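Local atomic coordinates of ATP-dependent 6-phosphofructokinase isozyme 2 (Escherichia coli, PDB entry 3UMO), a protein that catalyses the ATP-dependent phosphorylation of fructose 6-phosphate to fructose 1,6-bisphosphate, the first committing step of glycolysis. Residues A[120-125]-A[153-158]; A[170-175]-A[192-197]. All coordinates share one frame; numbering follows the deposited sequence. Where two conformers were deposited one is given.

Contact 1 of 2, residues A[120-125]-A[153-158]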
loop_
_atom_site.group_PDB
_atom_site.type_symbol
_atom_site.label_atom_id
_atom_site.label_comp_id
_atom_site.label_asym_id
_atom_site.label_seq_id
_atom_site.Cartn_x
_atom_site.Cartn_y
_atom_site.Cartn_z
ATOM N N GLN A 120 -29.224 25.200 21.502
ATOM C CA GLN A 120 -30.089 25.498 20.361
ATOM C C GLN A 120 -30.551 24.225 19.672
ATOM O O GLN A 120 -31.697 24.128 19.220
ATOM C CB GLN A 120 -29.368 26.386 19.350
ATOM C CG GLN A 120 -29.231 27.834 19.791
ATOM C CD GLN A 120 -28.553 28.679 18.743
ATOM O OE1 GLN A 120 -29.036 28.792 17.615
ATOM N NE2 GLN A 120 -27.417 29.269 19.101
ATOM N N LEU A 121 -29.649 23.254 19.587
ATOM C CA LEU A 121 -29.973 21.965 18.988
ATOM C C LEU A 121 -30.960 21.225 19.880
ATOM O O LEU A 121 -31.917 20.616 19.400
ATOM C CB LEU A 121 -28.703 21.142 18.777
ATOM C CG LEU A 121 -27.838 21.591 17.597
ATOM C CD1 LEU A 121 -26.415 21.074 17.728
ATOM C CD2 LEU A 121 -28.446 21.116 16.284
ATOM N N GLU A 122 -30.722 21.296 21.185
ATOM C CA GLU A 122 -31.614 20.709 22.177
ATOM C C GLU A 122 -33.020 21.306 22.054
ATOM O O GLU A 122 -34.018 20.589 22.145
ATOM C CB GLU A 122 -31.048 20.961 23.577
ATOM C CG GLU A 122 -31.422 19.937 24.629
ATOM C CD GLU A 122 -30.470 19.967 25.814
ATOM O OE1 GLU A 122 -29.484 20.739 25.768
ATOM O OE2 GLU A 122 -30.704 19.221 26.788
ATOM N N GLU A 123 -33.093 22.617 21.834
ATOM C CA GLU A 123 -34.374 23.302 21.656
ATOM C C GLU A 123 -35.133 22.753 20.447
ATOM O O GLU A 123 -36.350 22.558 20.510
ATOM C CB GLU A 123 -34.165 24.817 21.521
ATOM C CG GLU A 123 -35.448 25.623 21.451
ATOM C CD GLU A 123 -35.197 27.119 21.465
ATOM O OE1 GLU A 123 -34.101 27.547 21.039
ATOM O OE2 GLU A 123 -36.094 27.863 21.906
ATOM N N GLN A 124 -34.410 22.495 19.359
ATOM C CA GLN A 124 -35.013 21.919 18.158
ATOM C C GLN A 124 -35.600 20.541 18.447
ATOM O O GLN A 124 -36.719 20.230 18.039
ATOM C CB GLN A 124 -33.988 21.816 17.021
ATOM C CG GLN A 124 -33.690 23.140 16.322
ATOM C CD GLN A 124 -34.940 23.817 15.781
ATOM O OE1 GLN A 124 -35.201 24.985 16.072
ATOM N NE2 GLN A 124 -35.718 23.086 14.989
ATOM N N VAL A 125 -34.832 19.720 19.156
ATOM C CA VAL A 125 -35.257 18.364 19.487
ATOM C C VAL A 125 -36.524 18.353 20.337
ATOM O O VAL A 125 -37.416 17.538 20.115
ATOM C CB VAL A 125 -34.139 17.585 20.208
ATOM C CG1 VAL A 125 -34.673 16.285 20.789
ATOM C CG2 VAL A 125 -32.994 17.310 19.252
ATOM N N ILE A 153 -30.864 13.347 25.607
ATOM C CA ILE A 153 -31.656 12.140 25.431
ATOM C C ILE A 153 -32.673 11.974 26.555
ATOM O O ILE A 153 -33.824 11.608 26.305
ATOM C CB ILE A 153 -30.751 10.906 25.272
ATOM C CG1 ILE A 153 -30.030 10.984 23.928
ATOM C CG2 ILE A 153 -31.561 9.625 25.366
ATOM C CD1 ILE A 153 -28.783 10.149 23.860
ATOM N N SER A 154 -32.262 12.274 27.786
ATOM C CA SER A 154 -33.177 12.203 28.915
ATOM C C SER A 154 -34.317 13.197 28.728
ATOM O O SER A 154 -35.474 12.882 29.001
ATOM C CB SER A 154 -32.451 12.489 30.231
ATOM O OG SER A 154 -33.334 12.342 31.330
ATOM N N ALA A 155 -33.976 14.393 28.256
ATOM C CA ALA A 155 -34.957 15.451 28.022
ATOM C C ALA A 155 -35.974 15.027 26.970
ATOM O O ALA A 155 -37.177 15.238 27.131
ATOM C CB ALA A 155 -34.258 16.729 27.589
ATOM N N ALA A 156 -35.479 14.429 25.890
ATOM C CA ALA A 156 -36.339 13.997 24.795
ATOM C C ALA A 156 -37.302 12.898 25.234
ATOM O O ALA A 156 -38.496 12.945 24.924
ATOM C CB ALA A 156 -35.499 13.541 23.601
ATOM N N GLN A 157 -36.786 11.914 25.966
ATOM C CA GLN A 157 -37.601 10.782 26.407
ATOM C C GLN A 157 -38.711 11.161 27.393
ATOM O O GLN A 157 -39.801 10.588 27.352
ATOM C CB GLN A 157 -36.720 9.662 26.972
ATOM C CG GLN A 157 -35.855 8.997 25.904
ATOM C CD GLN A 157 -35.167 7.732 26.385
ATOM O OE1 GLN A 157 -35.013 6.776 25.625
ATOM N NE2 GLN A 157 -34.738 7.726 27.641
ATOM N N LYS A 158 -38.439 12.125 28.267
ATOM C CA LYS A 158 -39.426 12.560 29.261
ATOM C C LYS A 158 -40.750 13.007 28.645
ATOM O O LYS A 158 -41.798 12.949 29.290
ATOM C CB LYS A 158 -38.866 13.689 30.121
ATOM C CG LYS A 158 -37.808 13.248 31.105
ATOM C CD LYS A 158 -37.303 14.424 31.907
ATOM C CE LYS A 158 -36.031 14.077 32.659
ATOM N NZ LYS A 158 -35.286 15.303 33.064
#
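The carboxylate of Glu122 is the flat group that reaches across to Ala155, and it does so through one oxygen: OE2 lies 4.4 Å from Ala155 CB, whereas OE1 stays 6.5 Å from that same CB. Neither face is laid over the methyl group. OE2 is the nearer oxygen; OE1 has a long, weak ion pair with Lys148 NZ. At this distance the carboxylate and the methyl are loosely in contact at most, and no hydrogen bond joins the two segments. The Glu122 chain is extended, CG swung to chi1 -152°, which carries the carboxylate toward the other helix although the CB bond itself points neither toward helix 146-158 nor away from it.

These helices, 115-125 and 146-158, pack on one face of the parallel sheet of the ribokinase-type alpha/beta fold. Strand 133-137 lies between them in sequence, and helix 146-158 forms the beta-alpha-beta crossover from it to strand 162-166. Val125 rests on Leu134 and Ile153 on Ile136, so that both helices are seated on strand 133-137.

One turn on from Glu122, the apolar part of the contact is made by a branch of Val125. CG1, anti to the backbone N at chi1 169°, meets Ala156 CB at 4.0 Å, while CG2 remains 6.3 Å from that methyl carbon. The CA atoms of Val125 and Ala156 are 7.0 Å apart, close enough for two small side chains to touch, and just 85 Å² is buried in all.

Contact 2 of 2, residues A[170-175]-A[192-197]; sequences EALSAA and SALVNR
Apolar contact between Leu172 and Leu194 joins the two helices: CD2 of Leu172 meets CD2 of Leu194 at 4.1 Å, the side chains crossing at about a right angle. Of the four methyl pairings between these leucines, only this one comes within 4.5 Å. The other methyl of Leu194 goes to Ser173, its CD1 lying 3.5 Å from Ser173 OG, which is a van der Waals approach to a hydroxyl and no polar bond. Leu194 thus straddles two consecutive residues of helix 169-175. Its CG is anti to the backbone N (chi1 179°), which brings the branch toward that helix although the CB bond does not head there.

Polar contact across the helices is carried by a water. It stands 2.8 Å from Ser173 OG and donates to Leu194 O at 2.7 Å, bridging a side chain to a main-chain carbonyl near the end of its helix.

In the ribokinase-type fold, helix 169-175 follows strand 162-166 of the parallel sheet, and helix 188-195 comes directly after the edge strand 183-184. Leu172 touches the sheet at Val165, while Leu194 packs on Leu176 and on Ile212 of helix 204-214. Leu172 also lies near ATP-binding Pro186 and near Glu190, inferred to bind the catalytic magnesium.

Capping interactions finish helix 188-195. Asn196, with positive phi, is the C-prime residue of a Schellman motif in which Arg197 N bonds Ser192 O at 3.2 Å; the companion bond from Asn196 N to Ala193 O is weak. Ser192 OG donates to Arg197 O at 2.7 Å, from well above the carbonyl plane, with a C=O...OG angle of 130°. Over one face of the Arg197 guanidinium sits Val195 CG2, while NH2 forms a salt bridge with Glu211.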
loop_
_atom_site.group_PDB
_atom_site.type_symbol
_atom_site.label_atom_id
_atom_site.label_comp_id
_atom_site.label_asym_id
_atom_site.label_seq_id
_atom_site.Cartn_x
_atom_site.Cartn_y
_atom_site.Cartn_z
ATOM N N GLU A 170 -17.275 6.529 24.018
ATOM C CA GLU A 170 -17.881 7.069 25.231
ATOM C C GLU A 170 -19.257 7.686 24.963
ATOM O O GLU A 170 -20.116 7.717 25.846
ATOM C CB GLU A 170 -16.956 8.112 25.867
ATOM C CG GLU A 170 -15.554 7.613 26.170
ATOM C CD GLU A 170 -14.694 8.669 26.841
ATOM O OE1 GLU A 170 -14.299 8.459 28.007
ATOM O OE2 GLU A 170 -14.417 9.709 26.206
ATOM N N ALA A 171 -19.458 8.172 23.741
ATOM C CA ALA A 171 -20.740 8.744 23.345
ATOM C C ALA A 171 -21.864 7.702 23.383
ATOM O O ALA A 171 -22.975 7.996 23.825
ATOM C CB ALA A 171 -20.641 9.377 21.957
ATOM N N LEU A 172 -21.573 6.488 22.930
ATOM C CA LEU A 172 -22.577 5.422 22.935
ATOM C C LEU A 172 -22.949 5.036 24.368
ATOM O O LEU A 172 -24.125 4.877 24.701
ATOM C CB LEU A 172 -22.072 4.199 22.159
ATOM C CG LEU A 172 -23.016 2.992 22.082
ATOM C CD1 LEU A 172 -24.332 3.360 21.399
ATOM C CD2 LEU A 172 -22.344 1.835 21.351
ATOM N N SER A 173 -21.941 4.886 25.220
ATOM C CA SER A 173 -22.191 4.575 26.623
ATOM C C SER A 173 -22.997 5.689 27.290
ATOM O O SER A 173 -23.890 5.426 28.093
ATOM C CB SER A 173 -20.875 4.357 27.372
ATOM O OG SER A 173 -20.126 3.304 26.792
ATOM N N ALA A 174 -22.676 6.931 26.947
ATOM C CA ALA A 174 -23.343 8.084 27.546
ATOM C C ALA A 174 -24.789 8.168 27.076
ATOM O O ALA A 174 -25.673 8.586 27.819
ATOM C CB ALA A 174 -22.599 9.367 27.203
ATOM N N ALA A 175 -25.018 7.761 25.833
ATOM C CA ALA A 175 -26.349 7.815 25.242
ATOM C C ALA A 175 -27.259 6.760 25.857
ATOM O O ALA A 175 -28.479 6.906 25.860
ATOM C CB ALA A 175 -26.262 7.632 23.728
ATOM N N SER A 192 -18.508 -4.512 21.674
ATOM C CA SER A 192 -17.382 -4.886 22.524
ATOM C C SER A 192 -16.943 -3.726 23.410
ATOM O O SER A 192 -16.687 -3.908 24.602
ATOM C CB SER A 192 -16.203 -5.363 21.678
ATOM O OG SER A 192 -15.079 -5.618 22.500
ATOM N N ALA A 193 -16.863 -2.529 22.837
ATOM C CA ALA A 193 -16.416 -1.370 23.614
ATOM C C ALA A 193 -17.458 -0.986 24.656
ATOM O O ALA A 193 -17.121 -0.602 25.781
ATOM C CB ALA A 193 -16.114 -0.195 22.703
ATOM N N LEU A 194 -18.724 -1.106 24.274
ATOM C CA LEU A 194 -19.840 -0.783 25.154
ATOM C C LEU A 194 -19.881 -1.654 26.413
ATOM O O LEU A 194 -19.981 -1.131 27.527
ATOM C CB LEU A 194 -21.159 -0.888 24.390
ATOM C CG LEU A 194 -22.421 -0.599 25.199
ATOM C CD1 LEU A 194 -22.341 0.779 25.848
ATOM C CD2 LEU A 194 -23.639 -0.696 24.305
ATOM N N VAL A 195 -19.804 -2.973 26.247
ATOM C CA VAL A 195 -19.798 -3.874 27.413
ATOM C C VAL A 195 -18.410 -4.035 28.031
ATOM O O VAL A 195 -18.247 -4.708 29.054
ATOM C CB VAL A 195 -20.364 -5.275 27.086
ATOM C CG1 VAL A 195 -21.824 -5.179 26.672
ATOM C CG2 VAL A 195 -19.527 -5.953 26.009
ATOM N N ASN A 196 -17.417 -3.412 27.404
ATOM C CA ASN A 196 -16.033 -3.436 27.874
ATOM C C ASN A 196 -15.429 -4.831 28.052
ATOM O O ASN A 196 -14.841 -5.142 29.094
ATOM C CB ASN A 196 -15.870 -2.615 29.162
ATOM C CG ASN A 196 -14.418 -2.285 29.457
ATOM O OD1 ASN A 196 -13.569 -2.316 28.566
ATOM N ND2 ASN A 196 -14.124 -1.976 30.715
ATOM N N ARG A 197 -15.575 -5.671 27.032
ATOM C CA ARG A 197 -14.870 -6.948 27.005
ATOM C C ARG A 197 -14.703 -7.457 25.581
ATOM O O ARG A 197 -15.490 -7.113 24.686
ATOM C CB ARG A 197 -15.557 -7.998 27.897
ATOM C CG ARG A 197 -16.987 -8.337 27.510
ATOM C CD ARG A 197 -17.538 -9.481 28.354
ATOM N NE ARG A 197 -18.931 -9.777 28.028
ATOM C CZ ARG A 197 -19.972 -9.178 28.598
ATOM N NH1 ARG A 197 -19.775 -8.252 29.527
ATOM N NH2 ARG A 197 -21.208 -9.508 28.246
HETATM O O HOH W 1 -19.394 1.292 28.604
#

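In the fold
The centres of contact 1 and contact 2 are 21 Å apart, and in sequence the first closes before the second opens. They are nonetheless linked directly by packing: Ile153 CD1 of contact 1 lies 3.6 Å from Ala175 CB of contact 2, so helices 146-158 and 169-175 continue one layer of helices. The side chain of Leu172 is about 9 Å from a bound magnesium ion and about 10 Å from a bound ATP, and about 4 Å from the side chains of Pro186, an ATP-binding residue, and Glu190, the inferred ligand of the catalytic magnesium. From contact 1 the Val125 side chain is about 11 Å from Gly41, a substrate-binding residue.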